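Local coordinates for putative nucleotide sugar epimerase/ dehydratase (Bordetella bronchiseptica, PDB 2Q1S), which binds NADH in a Rossmann fold and probably acts as a nucleotide-sugar epimerase or dehydratase in LPS O-antigen biosynthesis, at residues 102-106 / 129-133; 145-151 / 202-208. All blocks are in the same frame, centred on the assembly; numbering follows the deposited sequence.

Interaction 1 (102-106 / 129-133). With NAI (1,4-dihydronicotinamide adenine dinucleotide), chain B.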
loop_
_atom_site.group_PDB
_atom_site.type_symbol
_atom_site.label_atom_id
_atom_site.label_comp_id
_atom_site.label_asym_id
_atom_site.label_seq_id
_atom_site.Cartn_x
_atom_site.Cartn_y
_atom_site.Cartn_z
ATOM N N TYR A 102 -1.594 3.141 25.335
ATOM C CA TYR A 102 -0.641 2.659 24.315
ATOM C C TYR A 102 -1.253 1.587 23.513
ATOM O O TYR A 102 -2.042 0.773 24.009
ATOM C CB TYR A 102 0.664 2.157 24.959
ATOM C CG TYR A 102 1.394 3.243 25.695
ATOM C CD1 TYR A 102 2.185 4.169 25.004
ATOM C CD2 TYR A 102 1.265 3.409 27.092
ATOM C CE1 TYR A 102 2.834 5.202 25.639
ATOM C CE2 TYR A 102 1.908 4.450 27.760
ATOM C CZ TYR A 102 2.727 5.363 27.045
ATOM O OH TYR A 102 3.372 6.404 27.690
ATOM N N VAL A 103 -0.947 1.609 22.215
ATOM C CA VAL A 103 -1.334 0.517 21.326
ATOM C C VAL A 103 -0.087 0.026 20.628
ATOM O O VAL A 103 0.703 0.819 20.173
ATOM C CB VAL A 103 -2.387 0.994 20.243
ATOM C CG1 VAL A 103 -2.588 -0.046 19.114
ATOM C CG2 VAL A 103 -3.697 1.365 20.895
ATOM N N PHE A 104 0.116 -1.280 20.641
ATOM C CA PHE A 104 1.197 -1.944 19.868
ATOM C C PHE A 104 0.535 -2.732 18.757
ATOM O O PHE A 104 -0.275 -3.570 19.033
ATOM C CB PHE A 104 2.013 -2.881 20.764
ATOM C CG PHE A 104 2.755 -2.171 21.860
ATOM C CD1 PHE A 104 2.135 -1.902 23.094
ATOM C CD2 PHE A 104 4.054 -1.693 21.664
ATOM C CE1 PHE A 104 2.804 -1.237 24.121
ATOM C CE2 PHE A 104 4.755 -1.048 22.701
ATOM C CZ PHE A 104 4.106 -0.783 23.929
ATOM N N HIS A 105 0.852 -2.386 17.492
ATOM C CA HIS A 105 0.277 -3.080 16.359
ATOM C C HIS A 105 1.303 -4.031 15.739
ATOM O O HIS A 105 2.236 -3.541 15.018
ATOM C CB HIS A 105 -0.236 -2.033 15.348
ATOM C CG HIS A 105 -0.693 -2.666 14.080
ATOM N ND1 HIS A 105 -1.198 -3.941 14.034
ATOM C CD2 HIS A 105 -0.642 -2.223 12.799
ATOM C CE1 HIS A 105 -1.468 -4.266 12.771
ATOM N NE2 HIS A 105 -1.136 -3.233 12.009
ATOM N N LEU A 106 1.219 -5.296 16.171
ATOM C CA LEU A 106 2.168 -6.353 15.765
ATOM C C LEU A 106 1.613 -7.369 14.798
ATOM O O LEU A 106 2.294 -8.325 14.447
ATOM C CB LEU A 106 2.769 -7.078 17.000
ATOM C CG LEU A 106 3.211 -6.146 18.125
ATOM C CD1 LEU A 106 3.693 -7.061 19.280
ATOM C CD2 LEU A 106 4.265 -5.186 17.704
ATOM N N THR A 129 -5.321 -4.481 8.000
ATOM C CA THR A 129 -5.249 -4.447 9.480
ATOM C C THR A 129 -4.811 -3.041 9.938
ATOM O O THR A 129 -5.474 -2.410 10.783
ATOM C CB THR A 129 -4.174 -5.453 9.930
ATOM O OG1 THR A 129 -3.031 -5.323 9.057
ATOM C CG2 THR A 129 -4.704 -6.853 9.904
ATOM N N THR A 130 -3.705 -2.536 9.405
ATOM C CA THR A 130 -3.179 -1.244 9.813
ATOM C C THR A 130 -4.142 -0.102 9.508
ATOM O O THR A 130 -4.386 0.784 10.351
ATOM C CB THR A 130 -1.825 -0.998 9.148
ATOM O OG1 THR A 130 -0.989 -2.136 9.419
ATOM C CG2 THR A 130 -1.174 0.276 9.698
ATOM N N LEU A 131 -4.680 -0.097 8.286
ATOM C CA LEU A 131 -5.570 0.989 7.873
ATOM C C LEU A 131 -6.825 1.035 8.778
ATOM O O LEU A 131 -7.197 2.127 9.243
ATOM C CB LEU A 131 -5.972 0.760 6.392
ATOM C CG LEU A 131 -6.876 1.897 5.908
ATOM C CD1 LEU A 131 -6.189 3.256 6.001
ATOM C CD2 LEU A 131 -7.307 1.568 4.457
ATOM N N LYS A 132 -7.492 -0.097 8.966
ATOM C CA LYS A 132 -8.737 -0.104 9.741
ATOM C C LYS A 132 -8.465 0.235 11.213
ATOM O O LYS A 132 -9.258 0.932 11.844
ATOM C CB LYS A 132 -9.491 -1.405 9.592
ATOM C CG LYS A 132 -9.937 -1.606 8.125
ATOM C CD LYS A 132 -10.875 -2.790 7.965
ATOM C CE LYS A 132 -12.308 -2.548 8.456
ATOM N NZ LYS A 132 -13.216 -3.697 8.198
ATOM N N LEU A 133 -7.340 -0.244 11.727
ATOM C CA LEU A 133 -6.985 0.088 13.108
ATOM C C LEU A 133 -6.800 1.579 13.241
ATOM O O LEU A 133 -7.382 2.239 14.138
ATOM C CB LEU A 133 -5.716 -0.689 13.501
ATOM C CG LEU A 133 -5.228 -0.324 14.928
ATOM C CD1 LEU A 133 -6.198 -0.706 16.047
ATOM C CD2 LEU A 133 -3.866 -0.940 15.150
HETATM P PA NAI B . 3.654 -13.865 14.489
HETATM O O1A NAI B . 3.042 -14.445 13.265
HETATM O O2A NAI B . 4.031 -14.806 15.657
HETATM O O5B NAI B . 2.811 -12.702 15.057
HETATM C C5B NAI B . 1.781 -12.010 14.343
HETATM C C4B NAI B . 0.448 -12.140 15.059
HETATM O O4B NAI B . -0.548 -11.474 14.291
HETATM C C3B NAI B . 0.018 -13.626 15.186
HETATM O O3B NAI B . -0.322 -13.918 16.552
HETATM C C2B NAI B . -1.237 -13.689 14.327
HETATM O O2B NAI B . -2.278 -14.629 14.735
HETATM C C1B NAI B . -1.757 -12.254 14.424
HETATM N N9A NAI B . -2.700 -11.875 13.386
HETATM C C8A NAI B . -2.658 -12.218 12.062
HETATM N N7A NAI B . -3.677 -11.635 11.428
HETATM C C5A NAI B . -4.400 -10.889 12.312
HETATM C C6A NAI B . -5.595 -10.035 12.290
HETATM N N6A NAI B . -6.302 -9.800 11.178
HETATM N N1A NAI B . -6.020 -9.438 13.447
HETATM C C2A NAI B . -5.320 -9.670 14.590
HETATM N N3A NAI B . -4.215 -10.424 14.718
HETATM C C4A NAI B . -3.697 -11.059 13.608
HETATM O O3 NAI B . 4.990 -13.173 13.947
HETATM P PN NAI B . 6.059 -12.234 14.734
HETATM O O1N NAI B . 7.398 -12.587 14.318
HETATM O O2N NAI B . 5.609 -12.202 16.173
HETATM O O5D NAI B . 5.665 -10.764 14.126
HETATM C C5D NAI B . 5.232 -9.680 14.965
HETATM C C4D NAI B . 5.414 -8.389 14.164
HETATM O O4D NAI B . 6.789 -8.182 13.943
HETATM C C3D NAI B . 4.822 -8.475 12.757
HETATM O O3D NAI B . 4.194 -7.216 12.482
HETATM C C2D NAI B . 6.006 -8.726 11.874
HETATM O O2D NAI B . 5.772 -8.247 10.522
HETATM C C1D NAI B . 7.083 -7.927 12.554
HETATM N N1N NAI B . 8.419 -8.369 12.253
HETATM C C2N NAI B . 8.945 -9.534 12.758
HETATM C C3N NAI B . 10.251 -9.917 12.468
HETATM C C7N NAI B . 10.847 -11.214 13.006
HETATM O O7N NAI B . 12.005 -11.476 12.728
HETATM N N7N NAI B . 10.050 -11.982 13.791
HETATM C C4N NAI B . 11.084 -9.071 11.687
HETATM C C5N NAI B . 10.518 -7.852 11.212
HETATM C C6N NAI B . 9.205 -7.520 11.541
#
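The imidazole of His105 has a methyl group of Leu133 over one face and the hydroxyls of Thr129 and Thr130 at its edge. Leu133 CD2 sits 4.2 Å from the centroid of the His105 ring, 28° off the ring normal, which makes a CH-pi contact. The same methyl reaches back to CB of His105, so the Leu133 side chain lies alongside that of His105, running the other way.

At the edge, His105 NE2 and Thr130 OG1 form a hydrogen bond of 2.8 Å. The oxygen lies in the ring plane, and either partner could be the donor. The angle of 146° shows a bent bond. Thr129 OG1 is 4.1 Å from His105 NE2, near the ring plane but not bonded to it. CB of His105 points toward the helix, and with CG anti to the backbone N (chi1 173°) the imidazole edge meets Thr130. Val103 adds a looser apolar touch, CG1 to Leu133 CD2 at 4.3 Å.

This is helix-on-sheet packing in a Rossmann fold: helix 128-137 packs on strand 102-105; the axis of its 129-133 part passes 11.0 Å from that of the strand, nearly antiparallel. The dinucleotide borders both segments. Thr129 CG2 is 3.6 Å from N6A of the NADH adenine, and Leu106 O lies 2.9 Å from the nicotinamide-ribose hydroxyl O3D, a weak hydrogen bond at best.

The His105 ring is buried, and its NE2 is satisfied by one threonine hydroxyl. That bond and the methyl on the face probably fix the rotation of the ring beside the cofactor pocket.

Interaction 2 (145-151 / 202-208). With NAI (1,4-dihydronicotinamide adenine dinucleotide), chain B.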
loop_
_atom_site.group_PDB
_atom_site.type_symbol
_atom_site.label_atom_id
_atom_site.label_comp_id
_atom_site.label_asym_id
_atom_site.label_seq_id
_atom_site.Cartn_x
_atom_site.Cartn_y
_atom_site.Cartn_z
ATOM N N LYS A 145 0.885 6.811 22.504
ATOM C CA LYS A 145 1.719 6.275 21.414
ATOM C C LYS A 145 1.101 5.053 20.839
ATOM O O LYS A 145 0.463 4.274 21.540
ATOM C CB LYS A 145 3.137 5.950 21.910
ATOM C CG LYS A 145 4.287 6.459 20.974
ATOM C CD LYS A 145 4.346 7.984 20.857
ATOM C CE LYS A 145 4.770 8.643 22.178
ATOM N NZ LYS A 145 6.168 8.285 22.525
ATOM N N VAL A 146 1.265 4.958 19.516
ATOM C CA VAL A 146 0.897 3.776 18.742
ATOM C C VAL A 146 2.160 3.256 18.071
ATOM O O VAL A 146 2.712 3.951 17.228
ATOM C CB VAL A 146 -0.177 4.120 17.637
ATOM C CG1 VAL A 146 -0.517 2.880 16.847
ATOM C CG2 VAL A 146 -1.408 4.725 18.335
ATOM N N VAL A 147 2.614 2.073 18.461
ATOM C CA VAL A 147 3.855 1.542 17.949
ATOM C C VAL A 147 3.532 0.433 16.942
ATOM O O VAL A 147 2.856 -0.540 17.263
ATOM C CB VAL A 147 4.736 0.989 19.114
ATOM C CG1 VAL A 147 6.082 0.486 18.544
ATOM C CG2 VAL A 147 5.029 2.132 20.142
ATOM N N TYR A 148 4.094 0.608 15.744
ATOM C CA TYR A 148 3.910 -0.314 14.618
ATOM C C TYR A 148 5.230 -1.058 14.331
ATOM O O TYR A 148 6.267 -0.398 14.143
ATOM C CB TYR A 148 3.477 0.514 13.395
ATOM C CG TYR A 148 3.533 -0.270 12.066
ATOM C CD1 TYR A 148 2.714 -1.390 11.863
ATOM C CD2 TYR A 148 4.370 0.114 11.053
ATOM C CE1 TYR A 148 2.737 -2.095 10.693
ATOM C CE2 TYR A 148 4.442 -0.599 9.869
ATOM C CZ TYR A 148 3.603 -1.695 9.657
ATOM O OH TYR A 148 3.639 -2.402 8.497
ATOM N N SER A 149 5.186 -2.399 14.358
ATOM C CA SER A 149 6.343 -3.183 13.978
ATOM C C SER A 149 6.510 -3.230 12.477
ATOM O O SER A 149 5.742 -3.865 11.778
ATOM C CB SER A 149 6.267 -4.576 14.571
ATOM O OG SER A 149 5.001 -5.164 14.353
ATOM N N ALA A 150 7.539 -2.526 11.993
ATOM C CA ALA A 150 7.880 -2.452 10.596
ATOM C C ALA A 150 9.038 -3.428 10.279
ATOM O O ALA A 150 9.704 -3.964 11.186
ATOM C CB ALA A 150 8.256 -1.002 10.299
ATOM N N ALA A 151 9.339 -3.630 9.018
ATOM C CA ALA A 151 10.439 -4.514 8.671
ATOM C C ALA A 151 11.757 -3.761 8.455
ATOM O O ALA A 151 11.774 -2.660 7.910
ATOM C CB ALA A 151 10.080 -5.343 7.446
ATOM N N PRO A 202 -0.363 9.352 17.258
ATOM C CA PRO A 202 1.041 9.409 17.711
ATOM C C PRO A 202 1.864 8.169 17.398
ATOM O O PRO A 202 2.222 7.383 18.303
ATOM C CB PRO A 202 0.907 9.649 19.218
ATOM C CG PRO A 202 -0.347 8.997 19.587
ATOM C CD PRO A 202 -1.296 9.154 18.410
ATOM N N THR A 203 2.082 7.974 16.107
ATOM C CA THR A 203 2.688 6.716 15.635
ATOM C C THR A 203 4.208 6.725 15.754
ATOM O O THR A 203 4.863 7.767 15.572
ATOM C CB THR A 203 2.343 6.455 14.173
ATOM O OG1 THR A 203 2.868 7.513 13.354
ATOM C CG2 THR A 203 0.826 6.306 14.002
ATOM N N VAL A 204 4.760 5.533 16.070
ATOM C CA VAL A 204 6.221 5.342 16.021
ATOM C C VAL A 204 6.423 4.009 15.290
ATOM O O VAL A 204 5.793 3.036 15.654
ATOM C CB VAL A 204 6.808 5.248 17.421
ATOM C CG1 VAL A 204 8.316 5.001 17.323
ATOM C CG2 VAL A 204 6.530 6.524 18.167
ATOM N N ARG A 205 7.257 4.020 14.243
ATOM C CA ARG A 205 7.536 2.818 13.470
ATOM C C ARG A 205 8.808 2.228 14.062
ATOM O O ARG A 205 9.811 2.921 14.179
ATOM C CB ARG A 205 7.749 3.205 11.998
ATOM C CG ARG A 205 6.422 3.730 11.368
ATOM C CD ARG A 205 6.790 4.585 10.124
ATOM N NE ARG A 205 7.267 5.916 10.423
ATOM C CZ ARG A 205 8.204 6.557 9.722
ATOM N NH1 ARG A 205 8.805 5.909 8.733
ATOM N NH2 ARG A 205 8.559 7.786 10.035
ATOM N N ALA A 206 8.736 0.939 14.413
ATOM C CA ALA A 206 9.900 0.227 14.975
ATOM C C ALA A 206 10.335 -0.801 13.950
ATOM O O ALA A 206 9.620 -1.728 13.709
ATOM C CB ALA A 206 9.502 -0.475 16.309
ATOM N N ARG A 207 11.502 -0.599 13.322
ATOM C CA ARG A 207 12.003 -1.505 12.282
ATOM C C ARG A 207 12.941 -2.531 12.919
ATOM O O ARG A 207 13.897 -2.175 13.583
ATOM C CB ARG A 207 12.810 -0.694 11.256
ATOM C CG ARG A 207 11.934 0.174 10.365
ATOM C CD ARG A 207 12.808 0.972 9.388
ATOM N NE ARG A 207 11.964 1.844 8.578
ATOM C CZ ARG A 207 12.396 2.990 8.003
ATOM N NH1 ARG A 207 13.664 3.382 8.109
ATOM N NH2 ARG A 207 11.537 3.739 7.293
ATOM N N PHE A 208 12.634 -3.795 12.706
ATOM C CA PHE A 208 13.565 -4.796 13.204
ATOM C C PHE A 208 13.637 -5.978 12.249
ATOM O O PHE A 208 12.941 -6.016 11.244
ATOM C CB PHE A 208 13.281 -5.149 14.679
ATOM C CG PHE A 208 11.834 -5.488 14.978
ATOM C CD1 PHE A 208 11.391 -6.760 14.804
ATOM C CD2 PHE A 208 10.970 -4.535 15.527
ATOM C CE1 PHE A 208 10.081 -7.129 15.089
ATOM C CE2 PHE A 208 9.639 -4.878 15.842
ATOM C CZ PHE A 208 9.193 -6.217 15.624
HETATM P PA NAI B . 3.654 -13.865 14.489
HETATM O O1A NAI B . 3.042 -14.445 13.265
HETATM O O2A NAI B . 4.031 -14.806 15.657
HETATM O O5B NAI B . 2.811 -12.702 15.057
HETATM C C5B NAI B . 1.781 -12.010 14.343
HETATM C C4B NAI B . 0.448 -12.140 15.059
HETATM O O4B NAI B . -0.548 -11.474 14.291
HETATM C C3B NAI B . 0.018 -13.626 15.186
HETATM O O3B NAI B . -0.322 -13.918 16.552
HETATM C C2B NAI B . -1.237 -13.689 14.327
HETATM O O2B NAI B . -2.278 -14.629 14.735
HETATM C C1B NAI B . -1.757 -12.254 14.424
HETATM N N9A NAI B . -2.700 -11.875 13.386
HETATM C C8A NAI B . -2.658 -12.218 12.062
HETATM N N7A NAI B . -3.677 -11.635 11.428
HETATM C C5A NAI B . -4.400 -10.889 12.312
HETATM C C6A NAI B . -5.595 -10.035 12.290
HETATM N N6A NAI B . -6.302 -9.800 11.178
HETATM N N1A NAI B . -6.020 -9.438 13.447
HETATM C C2A NAI B . -5.320 -9.670 14.590
HETATM N N3A NAI B . -4.215 -10.424 14.718
HETATM C C4A NAI B . -3.697 -11.059 13.608
HETATM O O3 NAI B . 4.990 -13.173 13.947
HETATM P PN NAI B . 6.059 -12.234 14.734
HETATM O O1N NAI B . 7.398 -12.587 14.318
HETATM O O2N NAI B . 5.609 -12.202 16.173
HETATM O O5D NAI B . 5.665 -10.764 14.126
HETATM C C5D NAI B . 5.232 -9.680 14.965
HETATM C C4D NAI B . 5.414 -8.389 14.164
HETATM O O4D NAI B . 6.789 -8.182 13.943
HETATM C C3D NAI B . 4.822 -8.475 12.757
HETATM O O3D NAI B . 4.194 -7.216 12.482
HETATM C C2D NAI B . 6.006 -8.726 11.874
HETATM O O2D NAI B . 5.772 -8.247 10.522
HETATM C C1D NAI B . 7.083 -7.927 12.554
HETATM N N1N NAI B . 8.419 -8.369 12.253
HETATM C C2N NAI B . 8.945 -9.534 12.758
HETATM C C3N NAI B . 10.251 -9.917 12.468
HETATM C C7N NAI B . 10.847 -11.214 13.006
HETATM O O7N NAI B . 12.005 -11.476 12.728
HETATM N N7N NAI B . 10.050 -11.982 13.791
HETATM C C4N NAI B . 11.084 -9.071 11.687
HETATM C C5N NAI B . 10.518 -7.852 11.212
HETATM C C6N NAI B . 9.205 -7.520 11.541
#
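Ser149 and Phe208 both set their first torsion between the backbone N and the carbonyl carbon, at 48° and 50°, and this brings them together at the cofactor. Phe208 leaves the chain pointing away from strand 145-151, but its ring returns: CZ lies 3.5 Å from Ser149 CB. CE1 of the same ring is 3.5 Å from N1N of the nicotinamide, an oblique approach. Ser149 OG shares a hydrogen bond of 2.9 Å with the nicotinamide-ribose hydroxyl O3D of NADH, and either could be the donor.

The backbones of 145-151 and 203-208 are adjacent parallel strands in the central sheet of the Rossmann fold. Six hydrogen bonds join the two segments, from Val146 N to Pro202 O through to Phe208 N to Ala150 O. The bond from Phe208 N to Ala150 O is weak, at 3.3 Å. The bond from Ala206 N to Tyr148 O is nearly straight (177°).

Val147, Ser149, Val204 and Ala206 point to one face of the sheet. Val147 CG1 meets Ala206 CB there at 4.2 Å. Tyr148, Ala150, Arg205 and Arg207 point to the other. CG of Arg205 lies at the edge of the Tyr148 ring, 4.2 Å from CD2, while CG of Arg207 packs on Ala150 CB. The guanidinium groups of both arginines form salt bridges with Glu189 and Asp170. Tyr148 OH is hydrogen-bonded to Lys185 O, and Lys185 NZ binds both Ser149 O and NADH.

Interactions 1 and 2 lie in series along the chain, with centres about 9 Å apart. Helix 128-137 of the first leads into strand 145-151 of the second. They share the central sheet, where strands 102-105 and 145-151 are parallel neighbours, followed by 203-212. Probable backbone hydrogen bonds join Val147 to both Val103 and His105. His105 CD2 also packs on Tyr148 CD1 at 3.6 Å, which ties the helix-facing side of interaction 1 to interaction 2. Both contacts border NADH: interaction 1 meets its adenine and the nicotinamide ribose, interaction 2 that same ribose and the nicotinamide. The C-terminal ends of strands 102-105 and 145-151 thus line the cofactor site, as in other Rossmann folds. Both also touch the second subunit.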